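Local atomic coordinates of alpha-L-rhamnosidase (Klebsiella oxytoca, PDB entry 4XHC), a protein that hydrolyses terminal alpha-L-rhamnose residues from rhamnose-containing glycosides, as a family 78 glycoside hydrolase. Residues 206-211 and 537-541; 372-376 and 401-405; 469-473 and 488-493. All coordinates share one frame; numbering follows the deposited sequence.

Contact 1: residues 206-211 and 537-541; sequences CPAATT and FIRQY
Arg-539 reaches from helix 534-540 to the backbone of Pro-207 and Ala-209. Its CB leaves the helix alongside residues 206-211, with CG beside the backbone N and anti to the carbonyl carbon (chi1 -70°). The chain runs extended from CG through CD to NE; the arginine also touches Val-224 and Thr-260. NH1 donates to Pro-207 O at 2.7 Å, with an N-H...O angle of 157°; the oxygen lies near the guanidinium plane, while the donor is tilted 34° from the carbonyl plane. NH1 also has a weak hydrogen bond to Val-259 O. NH2 passes 4.1 Å from Ala-209 N, and Ala-209 CB sits 4.0 Å above the guanidinium plane, toward its rim. A salt bridge from NH2 to Asp-220 gives this partly exposed charge a counter-ion and helps fix its rotation. Nearer the helix, Ile-538 CG2 meets Thr-211 CB at 4.1 Å, whereas Thr-211 OG1 turns to the carbonyl of Leu-543. An arginine gripping a loop carbonyl and a helix carboxylate ties helix 534-540 to the loop between strand 187-200 and helix 214-230, consistent with the (alpha/alpha)6 barrel of family 78 enzymes, in which helices distant in sequence pack together.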
ATOM      1  N   CYS A 206      21.980  16.929 -26.984  1.00 81.30           N
ATOM      2  CA  CYS A 206      22.314  18.040 -26.096  1.00 79.66           C
ATOM      3  C   CYS A 206      23.792  18.431 -26.247  1.00 80.09           C
ATOM      4  O   CYS A 206      24.661  17.746 -25.702  1.00 78.09           O
ATOM      5  CB  CYS A 206      22.029  17.640 -24.646  1.00 76.84           C
ATOM      6  SG  CYS A 206      22.488  18.894 -23.431  1.00 75.21           S
ATOM      7  N   PRO A 207      24.089  19.534 -26.979  1.00 82.24           N
ATOM      8  CA  PRO A 207      25.502  19.904 -27.216  1.00 83.55           C
ATOM      9  C   PRO A 207      26.375  19.963 -25.942  1.00 81.37           C
ATOM     10  O   PRO A 207      25.899  20.369 -24.882  1.00 79.08           O
ATOM     11  CB  PRO A 207      25.413  21.295 -27.889  1.00 82.72           C
ATOM     12  CG  PRO A 207      23.991  21.732 -27.771  1.00 81.40           C
ATOM     13  CD  PRO A 207      23.165  20.487 -27.628  1.00 81.99           C
ATOM     14  N   ALA A 208      27.636  19.548 -26.065  1.00 81.45           N
ATOM     15  CA  ALA A 208      28.590  19.592 -24.958  1.00 78.82           C
ATOM     16  C   ALA A 208      29.001  21.039 -24.679  1.00 77.49           C
ATOM     17  O   ALA A 208      29.025  21.874 -25.579  1.00 77.23           O
ATOM     18  CB  ALA A 208      29.815  18.743 -25.282  1.00 79.61           C
ATOM     19  N   ALA A 209      29.321  21.334 -23.427  1.00 75.62           N
ATOM     20  CA  ALA A 209      29.769  22.669 -23.055  1.00 76.10           C
ATOM     21  C   ALA A 209      31.212  22.910 -23.519  1.00 77.32           C
ATOM     22  O   ALA A 209      32.042  22.011 -23.482  1.00 74.78           O
ATOM     23  CB  ALA A 209      29.645  22.862 -21.545  1.00 74.43           C
ATOM     24  N   THR A 210      31.494  24.138 -23.943  1.00 79.65           N
ATOM     25  CA  THR A 210      32.830  24.532 -24.393  1.00 83.26           C
ATOM     26  C   THR A 210      33.818  24.753 -23.254  1.00 83.21           C
ATOM     27  O   THR A 210      34.993  24.447 -23.392  1.00 88.15           O
ATOM     28  CB  THR A 210      32.758  25.850 -25.178  1.00 85.18           C
ATOM     29  OG1 THR A 210      31.883  25.669 -26.290  1.00 85.96           O
ATOM     30  CG2 THR A 210      34.149  26.300 -25.678  1.00 89.22           C
ATOM     31  N   THR A 211      33.335  25.281 -22.134  1.00 80.10           N
ATOM     32  CA  THR A 211      34.188  25.778 -21.043  1.00 78.45           C
ATOM     33  C   THR A 211      35.442  24.936 -20.780  1.00 79.09           C
ATOM     34  O   THR A 211      35.360  23.718 -20.629  1.00 77.84           O
ATOM     35  CB  THR A 211      33.370  25.928 -19.728  1.00 74.63           C
ATOM     36  OG1 THR A 211      34.153  26.614 -18.746  1.00 72.88           O
ATOM     37  CG2 THR A 211      32.929  24.565 -19.173  1.00 72.97           C
ATOM     38  N   PHE A 537      24.136  30.387 -18.023  1.00 54.88           N
ATOM     39  CA  PHE A 537      25.220  31.358 -17.854  1.00 54.91           C
ATOM     40  C   PHE A 537      26.515  30.867 -18.502  1.00 56.74           C
ATOM     41  O   PHE A 537      27.194  31.614 -19.214  1.00 59.31           O
ATOM     42  CB  PHE A 537      25.483  31.645 -16.371  1.00 53.04           C
ATOM     43  CG  PHE A 537      24.383  32.410 -15.691  1.00 51.92           C
ATOM     44  CD1 PHE A 537      23.995  33.660 -16.157  1.00 52.67           C
ATOM     45  CD2 PHE A 537      23.755  31.895 -14.563  1.00 50.74           C
ATOM     46  CE1 PHE A 537      22.987  34.369 -15.525  1.00 52.08           C
ATOM     47  CE2 PHE A 537      22.747  32.598 -13.925  1.00 49.89           C
ATOM     48  CZ  PHE A 537      22.364  33.836 -14.404  1.00 50.55           C
ATOM     49  N   ILE A 538      26.854  29.609 -18.251  1.00 56.48           N
ATOM     50  CA  ILE A 538      28.112  29.061 -18.723  1.00 58.58           C
ATOM     51  C   ILE A 538      28.116  28.999 -20.248  1.00 61.49           C
ATOM     52  O   ILE A 538      29.084  29.415 -20.882  1.00 63.94           O
ATOM     53  CB  ILE A 538      28.403  27.689 -18.075  1.00 57.92           C
ATOM     54  CG1 ILE A 538      28.754  27.895 -16.597  1.00 56.63           C
ATOM     55  CG2 ILE A 538      29.555  26.975 -18.771  1.00 59.89           C
ATOM     56  CD1 ILE A 538      28.591  26.657 -15.751  1.00 56.55           C
ATOM     57  N   ARG A 539      27.019  28.519 -20.828  1.00 62.72           N
ATOM     58  CA  ARG A 539      26.924  28.354 -22.280  1.00 65.38           C
ATOM     59  C   ARG A 539      26.684  29.664 -23.029  1.00 66.04           C
ATOM     60  O   ARG A 539      27.349  29.937 -24.017  1.00 68.98           O
ATOM     61  CB  ARG A 539      25.830  27.343 -22.633  1.00 66.49           C
ATOM     62  CG  ARG A 539      26.187  25.914 -22.258  1.00 67.58           C
ATOM     63  CD  ARG A 539      24.954  25.046 -22.095  1.00 67.76           C
ATOM     64  NE  ARG A 539      25.295  23.732 -21.555  1.00 67.91           N
ATOM     65  CZ  ARG A 539      25.352  22.605 -22.257  1.00 70.47           C
ATOM     66  NH1 ARG A 539      25.080  22.583 -23.556  1.00 73.28           N
ATOM     67  NH2 ARG A 539      25.673  21.475 -21.646  1.00 71.18           N
ATOM     68  N   GLN A 540      25.745  30.471 -22.551  1.00 65.25           N
ATOM     69  CA  GLN A 540      25.376  31.723 -23.217  1.00 65.84           C
ATOM     70  C   GLN A 540      26.472  32.782 -23.143  1.00 65.77           C
ATOM     71  O   GLN A 540      26.660  33.520 -24.098  1.00 67.49           O
ATOM     72  CB  GLN A 540      24.082  32.285 -22.606  1.00 64.87           C
ATOM     73  CG  GLN A 540      23.467  33.460 -23.355  1.00 65.25           C
ATOM     74  CD  GLN A 540      22.983  33.092 -24.733  1.00 67.41           C
ATOM     75  OE1 GLN A 540      22.612  31.953 -25.000  1.00 69.26           O
ATOM     76  NE2 GLN A 540      22.976  34.061 -25.618  1.00 69.49           N
ATOM     77  N   TYR A 541      27.178  32.872 -22.014  1.00 65.28           N
ATOM     78  CA  TYR A 541      28.235  33.882 -21.838  1.00 66.45           C
ATOM     79  C   TYR A 541      29.645  33.334 -22.045  1.00 68.62           C
ATOM     80  O   TYR A 541      30.629  34.062 -21.899  1.00 67.61           O
ATOM     81  CB  TYR A 541      28.120  34.543 -20.467  1.00 64.04           C
ATOM     82  CG  TYR A 541      26.856  35.351 -20.320  1.00 64.33           C
ATOM     83  CD1 TYR A 541      25.659  34.737 -19.980  1.00 64.21           C
ATOM     84  CD2 TYR A 541      26.849  36.731 -20.536  1.00 65.38           C
ATOM     85  CE1 TYR A 541      24.491  35.468 -19.841  1.00 63.79           C
ATOM     86  CE2 TYR A 541      25.686  37.468 -20.401  1.00 65.08           C
ATOM     87  CZ  TYR A 541      24.513  36.825 -20.052  1.00 64.58           C
ATOM     88  OH  TYR A 541      23.348  37.521 -19.912  1.00 64.62           O
TER

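Contact 2: residues 372-376 and 401-405; sequences QGVLI and LQQLK
Two successive antiparallel helices, 368-389 and 391-412, form a helical hairpin in which Ile-376 lies against Leu-401, Leu-404 and Lys-405. The short axes run 160° apart in direction and approach to 10.3 Å, a separation filled by side chains. Ile-376 uses different branches for different partners. The Ile-376 and Leu-404 side chains slide past each other in opposite directions, with Ile-376 CG1 3.7 Å from Leu-404 CB. CG2 of Ile-376, anti to the backbone N (chi1, measured to CG1, is -67°), touches both Leu-401 CD1 and Lys-405 CE, each 3.8 Å away. The lysine chain stays extended beyond CG, so that its methylenes pass the isoleucine while NZ continues to the carbonyl of Glu-440. On the other flank, Leu-375 CD2 meets Leu-404 CD1 at 3.8 Å, the two leucines crossing at about a right angle. Antiparallel helix packing of this kind is general in the six-hairpin glycosidase domain to which both helices belong, and this interface is almost wholly buried. A buried amide occupies one end of it. Gln-372, bent at chi2, sends NE2 to Leu-404 O at 3.3 Å; the N-H...O angle of 139° marks a long, rather bent bond, although the acceptor lies close to the amide plane. NE2 also donates to Gly-347 O and OE1 accepts from Val-349 N, which fixes the amide flip and joins the preceding loop to both helices.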
ATOM      1  N   GLN A 372       8.485  46.282  -6.941  1.00 47.87           N
ATOM      2  CA  GLN A 372       8.632  47.463  -7.778  1.00 49.53           C
ATOM      3  C   GLN A 372       9.603  47.171  -8.922  1.00 48.97           C
ATOM      4  O   GLN A 372       9.355  47.550 -10.071  1.00 52.04           O
ATOM      5  CB  GLN A 372       9.135  48.643  -6.942  1.00 50.76           C
ATOM      6  CG  GLN A 372       9.261  49.969  -7.693  1.00 53.32           C
ATOM      7  CD  GLN A 372       7.952  50.720  -7.856  1.00 54.44           C
ATOM      8  OE1 GLN A 372       6.936  50.366  -7.270  1.00 55.36           O
ATOM      9  NE2 GLN A 372       7.990  51.803  -8.618  1.00 57.52           N
ATOM     10  N   GLY A 373      10.710  46.509  -8.605  1.00 46.45           N
ATOM     11  CA  GLY A 373      11.710  46.152  -9.599  1.00 46.30           C
ATOM     12  C   GLY A 373      11.192  45.149 -10.613  1.00 46.54           C
ATOM     13  O   GLY A 373      11.509  45.225 -11.795  1.00 46.85           O
ATOM     14  N   VAL A 374      10.389  44.197 -10.165  1.00 46.44           N
ATOM     15  CA  VAL A 374       9.854  43.208 -11.087  1.00 47.58           C
ATOM     16  C   VAL A 374       8.895  43.878 -12.069  1.00 49.19           C
ATOM     17  O   VAL A 374       8.890  43.563 -13.255  1.00 53.12           O
ATOM     18  CB  VAL A 374       9.181  42.040 -10.339  1.00 47.23           C
ATOM     19  CG1 VAL A 374       8.388  41.158 -11.295  1.00 46.95           C
ATOM     20  CG2 VAL A 374      10.236  41.210  -9.614  1.00 46.45           C
ATOM     21  N   LEU A 375       8.104  44.815 -11.574  1.00 48.76           N
ATOM     22  CA  LEU A 375       7.174  45.545 -12.417  1.00 49.77           C
ATOM     23  C   LEU A 375       7.913  46.310 -13.510  1.00 51.02           C
ATOM     24  O   LEU A 375       7.547  46.244 -14.681  1.00 51.83           O
ATOM     25  CB  LEU A 375       6.342  46.512 -11.566  1.00 50.37           C
ATOM     26  CG  LEU A 375       5.353  47.397 -12.322  1.00 50.86           C
ATOM     27  CD1 LEU A 375       4.408  46.545 -13.155  1.00 50.61           C
ATOM     28  CD2 LEU A 375       4.585  48.264 -11.341  1.00 51.77           C
ATOM     29  N   ILE A 376       8.951  47.038 -13.116  1.00 51.34           N
ATOM     30  CA  ILE A 376       9.738  47.837 -14.056  1.00 51.58           C
ATOM     31  C   ILE A 376      10.473  46.948 -15.062  1.00 51.45           C
ATOM     32  O   ILE A 376      10.585  47.285 -16.235  1.00 52.76           O
ATOM     33  CB  ILE A 376      10.752  48.725 -13.309  1.00 51.70           C
ATOM     34  CG1 ILE A 376      10.012  49.788 -12.495  1.00 51.91           C
ATOM     35  CG2 ILE A 376      11.719  49.387 -14.286  1.00 53.43           C
ATOM     36  CD1 ILE A 376      10.882  50.509 -11.489  1.00 52.11           C
ATOM     37  N   LEU A 401       7.038  53.782 -17.590  1.00 64.30           N
ATOM     38  CA  LEU A 401       8.330  53.244 -17.158  1.00 61.64           C
ATOM     39  C   LEU A 401       9.145  54.319 -16.440  1.00 64.04           C
ATOM     40  O   LEU A 401       9.760  54.064 -15.401  1.00 65.02           O
ATOM     41  CB  LEU A 401       9.118  52.713 -18.361  1.00 60.12           C
ATOM     42  CG  LEU A 401      10.374  51.889 -18.047  1.00 58.04           C
ATOM     43  CD1 LEU A 401      10.008  50.511 -17.509  1.00 54.78           C
ATOM     44  CD2 LEU A 401      11.258  51.766 -19.279  1.00 58.23           C
ATOM     45  N   GLN A 402       9.131  55.523 -16.994  1.00 68.84           N
ATOM     46  CA  GLN A 402       9.867  56.632 -16.418  1.00 71.25           C
ATOM     47  C   GLN A 402       9.325  57.030 -15.044  1.00 66.67           C
ATOM     48  O   GLN A 402      10.103  57.297 -14.128  1.00 63.53           O
ATOM     49  CB  GLN A 402       9.852  57.851 -17.361  1.00 79.86           C
ATOM     50  CG  GLN A 402      11.028  58.793 -17.154  1.00 84.35           C
ATOM     51  CD  GLN A 402      12.313  58.040 -16.799  1.00 88.30           C
ATOM     52  OE1 GLN A 402      12.711  57.977 -15.622  1.00 90.49           O
ATOM     53  NE2 GLN A 402      12.938  57.422 -17.798  1.00 89.83           N
ATOM     54  N   GLN A 403       7.998  57.093 -14.914  1.00 65.27           N
ATOM     55  CA  GLN A 403       7.363  57.421 -13.632  1.00 62.84           C
ATOM     56  C   GLN A 403       7.772  56.436 -12.567  1.00 58.31           C
ATOM     57  O   GLN A 403       8.163  56.840 -11.477  1.00 58.14           O
ATOM     58  CB  GLN A 403       5.844  57.467 -13.775  1.00 65.81           C
ATOM     59  CG  GLN A 403       5.381  58.703 -14.527  1.00 72.62           C
ATOM     60  CD  GLN A 403       3.921  58.630 -14.905  1.00 76.05           C
ATOM     61  OE1 GLN A 403       3.124  58.003 -14.197  1.00 79.67           O
ATOM     62  NE2 GLN A 403       3.559  59.269 -16.018  1.00 78.29           N
ATOM     63  N   LEU A 404       7.721  55.147 -12.896  1.00 56.41           N
ATOM     64  CA  LEU A 404       8.030  54.087 -11.932  1.00 53.02           C
ATOM     65  C   LEU A 404       9.493  54.119 -11.491  1.00 50.78           C
ATOM     66  O   LEU A 404       9.782  53.990 -10.302  1.00 48.06           O
ATOM     67  CB  LEU A 404       7.699  52.708 -12.508  1.00 52.65           C
ATOM     68  CG  LEU A 404       6.244  52.412 -12.870  1.00 54.74           C
ATOM     69  CD1 LEU A 404       6.117  51.000 -13.420  1.00 55.32           C
ATOM     70  CD2 LEU A 404       5.324  52.597 -11.673  1.00 54.81           C
ATOM     71  N   LYS A 405      10.410  54.275 -12.440  1.00 51.24           N
ATOM     72  CA  LYS A 405      11.821  54.415 -12.094  1.00 51.58           C
ATOM     73  C   LYS A 405      12.078  55.629 -11.192  1.00 53.25           C
ATOM     74  O   LYS A 405      12.791  55.512 -10.198  1.00 53.08           O
ATOM     75  CB  LYS A 405      12.684  54.530 -13.341  1.00 54.36           C
ATOM     76  CG  LYS A 405      12.758  53.259 -14.149  1.00 54.00           C
ATOM     77  CD  LYS A 405      13.872  53.322 -15.172  1.00 55.44           C
ATOM     78  CE  LYS A 405      13.859  52.066 -16.014  1.00 56.53           C
ATOM     79  NZ  LYS A 405      15.043  51.957 -16.898  1.00 59.41           N
TER

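Contact 3: residues 469-473 and 488-493; sequences RHHYI and QIKAYW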
ATOM      1  N   ARG A 469      19.387  33.561  -6.255  1.00 45.02           N
ATOM      2  CA  ARG A 469      20.801  33.686  -6.583  1.00 46.19           C
ATOM      3  C   ARG A 469      21.013  33.836  -8.073  1.00 46.20           C
ATOM      4  O   ARG A 469      21.922  34.536  -8.497  1.00 48.18           O
ATOM      5  CB  ARG A 469      21.564  32.470  -6.091  1.00 46.65           C
ATOM      6  CG  ARG A 469      21.622  32.381  -4.580  1.00 46.77           C
ATOM      7  CD  ARG A 469      23.005  32.709  -4.075  1.00 47.11           C
ATOM      8  NE  ARG A 469      23.087  32.578  -2.627  1.00 49.21           N
ATOM      9  CZ  ARG A 469      24.212  32.732  -1.937  1.00 50.73           C
ATOM     10  NH1 ARG A 469      25.335  33.017  -2.578  1.00 53.14           N
ATOM     11  NH2 ARG A 469      24.223  32.588  -0.620  1.00 50.54           N
ATOM     12  N   HIS A 470      20.184  33.170  -8.868  1.00 45.42           N
ATOM     13  CA  HIS A 470      20.236  33.335 -10.315  1.00 46.28           C
ATOM     14  C   HIS A 470      20.211  34.805 -10.693  1.00 46.06           C
ATOM     15  O   HIS A 470      20.949  35.243 -11.573  1.00 47.85           O
ATOM     16  CB  HIS A 470      19.055  32.639 -10.981  1.00 46.75           C
ATOM     17  CG  HIS A 470      18.782  33.125 -12.368  1.00 48.05           C
ATOM     18  ND1 HIS A 470      19.433  32.617 -13.470  1.00 49.28           N
ATOM     19  CD2 HIS A 470      17.942  34.079 -12.830  1.00 47.61           C
ATOM     20  CE1 HIS A 470      19.000  33.233 -14.554  1.00 50.23           C
ATOM     21  NE2 HIS A 470      18.095  34.124 -14.191  1.00 49.61           N
ATOM     22  N   HIS A 471      19.348  35.558 -10.026  1.00 43.86           N
ATOM     23  CA  HIS A 471      19.170  36.966 -10.341  1.00 44.70           C
ATOM     24  C   HIS A 471      20.350  37.805  -9.887  1.00 44.37           C
ATOM     25  O   HIS A 471      20.714  38.766 -10.547  1.00 45.04           O
ATOM     26  CB  HIS A 471      17.850  37.467  -9.756  1.00 44.73           C
ATOM     27  CG  HIS A 471      16.662  36.755 -10.318  1.00 44.51           C
ATOM     28  ND1 HIS A 471      16.185  35.579  -9.779  1.00 43.90           N
ATOM     29  CD2 HIS A 471      15.889  37.016 -11.399  1.00 44.76           C
ATOM     30  CE1 HIS A 471      15.154  35.162 -10.489  1.00 44.84           C
ATOM     31  NE2 HIS A 471      14.960  36.010 -11.480  1.00 45.06           N
ATOM     32  N   TYR A 472      20.950  37.421  -8.768  1.00 44.38           N
ATOM     33  CA  TYR A 472      22.188  38.031  -8.300  1.00 45.05           C
ATOM     34  C   TYR A 472      23.281  37.894  -9.361  1.00 46.57           C
ATOM     35  O   TYR A 472      24.001  38.853  -9.658  1.00 47.62           O
ATOM     36  CB  TYR A 472      22.607  37.373  -6.987  1.00 44.85           C
ATOM     37  CG  TYR A 472      23.921  37.836  -6.418  1.00 45.58           C
ATOM     38  CD1 TYR A 472      24.226  39.188  -6.314  1.00 45.93           C
ATOM     39  CD2 TYR A 472      24.849  36.914  -5.945  1.00 46.20           C
ATOM     40  CE1 TYR A 472      25.431  39.606  -5.782  1.00 46.76           C
ATOM     41  CE2 TYR A 472      26.055  37.325  -5.405  1.00 46.86           C
ATOM     42  CZ  TYR A 472      26.338  38.671  -5.332  1.00 47.08           C
ATOM     43  OH  TYR A 472      27.536  39.064  -4.802  1.00 47.92           O
ATOM     44  N   ILE A 473      23.383  36.708  -9.954  1.00 47.37           N
ATOM     45  CA  ILE A 473      24.365  36.461 -11.020  1.00 47.94           C
ATOM     46  C   ILE A 473      24.082  37.338 -12.232  1.00 47.73           C
ATOM     47  O   ILE A 473      24.998  37.926 -12.810  1.00 49.82           O
ATOM     48  CB  ILE A 473      24.381  34.979 -11.461  1.00 47.41           C
ATOM     49  CG1 ILE A 473      24.779  34.070 -10.291  1.00 47.99           C
ATOM     50  CG2 ILE A 473      25.334  34.764 -12.629  1.00 48.37           C
ATOM     51  CD1 ILE A 473      26.053  34.487  -9.583  1.00 49.23           C
ATOM     52  N   GLN A 488      31.203  33.534  -8.070  1.00 55.39           N
ATOM     53  CA  GLN A 488      29.953  33.319  -7.336  1.00 56.26           C
ATOM     54  C   GLN A 488      29.199  32.067  -7.733  1.00 55.21           C
ATOM     55  O   GLN A 488      28.536  31.455  -6.894  1.00 54.69           O
ATOM     56  CB  GLN A 488      29.019  34.525  -7.491  1.00 57.03           C
ATOM     57  CG  GLN A 488      29.248  35.599  -6.445  1.00 58.69           C
ATOM     58  CD  GLN A 488      29.033  35.076  -5.046  1.00 58.44           C
ATOM     59  OE1 GLN A 488      29.785  35.421  -4.137  1.00 61.24           O
ATOM     60  NE2 GLN A 488      28.013  34.226  -4.869  1.00 56.41           N
ATOM     61  N   ILE A 489      29.263  31.708  -9.009  1.00 54.81           N
ATOM     62  CA  ILE A 489      28.700  30.443  -9.460  1.00 54.08           C
ATOM     63  C   ILE A 489      29.466  29.290  -8.801  1.00 54.27           C
ATOM     64  O   ILE A 489      28.871  28.361  -8.271  1.00 52.74           O
ATOM     65  CB  ILE A 489      28.743  30.325 -10.997  1.00 55.18           C
ATOM     66  CG1 ILE A 489      27.710  31.269 -11.608  1.00 53.83           C
ATOM     67  CG2 ILE A 489      28.480  28.888 -11.443  1.00 55.22           C
ATOM     68  CD1 ILE A 489      27.923  31.552 -13.075  1.00 54.85           C
ATOM     69  N   LYS A 490      30.790  29.387  -8.812  1.00 55.57           N
ATOM     70  CA  LYS A 490      31.649  28.374  -8.216  1.00 57.16           C
ATOM     71  C   LYS A 490      31.479  28.224  -6.703  1.00 57.57           C
ATOM     72  O   LYS A 490      31.473  27.108  -6.186  1.00 58.44           O
ATOM     73  CB  LYS A 490      33.109  28.698  -8.505  1.00 59.40           C
ATOM     74  CG  LYS A 490      33.504  28.550  -9.960  1.00 60.21           C
ATOM     75  CD  LYS A 490      34.983  28.840 -10.120  1.00 62.19           C
ATOM     76  CE  LYS A 490      35.474  28.473 -11.498  1.00 63.61           C
ATOM     77  NZ  LYS A 490      36.833  29.032 -11.699  1.00 66.58           N
ATOM     78  N   ALA A 491      31.366  29.343  -5.992  1.00 57.30           N
ATOM     79  CA  ALA A 491      31.257  29.311  -4.533  1.00 56.52           C
ATOM     80  C   ALA A 491      29.937  28.693  -4.080  1.00 54.48           C
ATOM     81  O   ALA A 491      29.914  27.877  -3.162  1.00 57.05           O
ATOM     82  CB  ALA A 491      31.395  30.711  -3.966  1.00 56.77           C
ATOM     83  N   TYR A 492      28.845  29.079  -4.733  1.00 51.26           N
ATOM     84  CA  TYR A 492      27.507  28.638  -4.340  1.00 49.28           C
ATOM     85  C   TYR A 492      27.139  27.260  -4.917  1.00 48.74           C
ATOM     86  O   TYR A 492      26.997  26.301  -4.169  1.00 49.09           O
ATOM     87  CB  TYR A 492      26.487  29.696  -4.750  1.00 47.34           C
ATOM     88  CG  TYR A 492      25.070  29.448  -4.288  1.00 45.55           C
ATOM     89  CD1 TYR A 492      24.717  29.577  -2.958  1.00 44.46           C
ATOM     90  CD2 TYR A 492      24.071  29.125  -5.203  1.00 45.34           C
ATOM     91  CE1 TYR A 492      23.414  29.365  -2.545  1.00 43.26           C
ATOM     92  CE2 TYR A 492      22.764  28.914  -4.798  1.00 43.65           C
ATOM     93  CZ  TYR A 492      22.441  29.032  -3.470  1.00 42.49           C
ATOM     94  OH  TYR A 492      21.131  28.827  -3.099  1.00 41.68           O
ATOM     95  N   TRP A 493      26.995  27.154  -6.236  1.00 48.37           N
ATOM     96  CA  TRP A 493      26.650  25.869  -6.860  1.00 47.87           C
ATOM     97  C   TRP A 493      27.763  24.825  -6.721  1.00 48.44           C
ATOM     98  O   TRP A 493      27.481  23.636  -6.609  1.00 48.46           O
ATOM     99  CB  TRP A 493      26.301  26.053  -8.330  1.00 48.35           C
ATOM    100  CG  TRP A 493      24.926  26.617  -8.581  1.00 47.82           C
ATOM    101  CD1 TRP A 493      23.788  25.912  -8.779  1.00 47.64           C
ATOM    102  CD2 TRP A 493      24.567  27.993  -8.698  1.00 48.75           C
ATOM    103  NE1 TRP A 493      22.736  26.756  -8.995  1.00 46.03           N
ATOM    104  CE2 TRP A 493      23.190  28.042  -8.962  1.00 47.24           C
ATOM    105  CE3 TRP A 493      25.282  29.195  -8.612  1.00 51.65           C
ATOM    106  CZ2 TRP A 493      22.505  29.240  -9.138  1.00 48.00           C
ATOM    107  CZ3 TRP A 493      24.601  30.390  -8.779  1.00 51.11           C
ATOM    108  CH2 TRP A 493      23.225  30.402  -9.033  1.00 50.07           C
TER
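Face-on contact between Arg-469 and Tyr-492 dominates one end of the interface between helices 466-478 and 482-498, whose short segments run 165° apart in direction with axes 11.1 Å from each other. The bend at chi2 of Arg-469 lays CD over the tyrosine ring in a CH-pi contact, 3.5 Å from the centroid and only 5° off the normal. The chain beyond CD brings the guanidinium over the CD1-CE1 side of the same face; its plane is 14° from the ring plane, and Tyr-492 CD1 lies 3.3 Å from it.

Edge contacts form a second group. Gln-488 NE2 lies at the rim of the guanidinium, 3.7 Å from Arg-469 NH1, and also at the edge of the Tyr-472 ring, 3.7 Å from Tyr-472 CE2. The amide therefore fills the corner between the arginine and the tyrosine. The Trp-493 ring likewise presents its rim to His-470 N and to Ile-473, where CZ3 meets Ile-473 CG1 at 4.0 Å. Arg-469 CB approaches Trp-493 CH2 separately, from an oblique direction.

Purely aliphatic packing is concentrated on Ile-473. Its CD1 approaches Gln-488 CB at 3.6 Å and lies 4.1 Å from Ile-489 CG1, the two isoleucines crossing at about a right angle.

Polar ends of the large rings are used outside this interface: Tyr-492 OH bonds to Phe-508 O, Trp-493 NE1 to Ser-531 O. Between 469-473 and 488-493 the contact rests on van der Waals and face-on contacts, with no hydrogen bond between the two segments. The flat arginine over the tyrosine probably adds some electrostatic attraction between its charge and the pi face, while the outward bonds of the two rings tie helix 482-498 to the segments that follow it.

Contacts 1 and 3 adjoin, with centres 16 Å apart. Phe-537, on the helix of contact 1, joins them: its CZ lies 3.6 Å from Ile-473 CG2, and its CB is 4.1 Å from Ile-489 CD1. Leu-216 of helix 214-230 touches both Ile-538 and Ile-489, so one helix backs both sites. Contact 2 stands apart, its centre 33 Å from that of contact 1 and 25 Å from that of contact 3, without touching either. Along the chain, contact 1 encloses contacts 2 and 3, which follow in series. The bound rhamnose is about 12 Å from the Tyr-492 side chain, and none of the contact 3 residues is among those lining the rhamnose pocket.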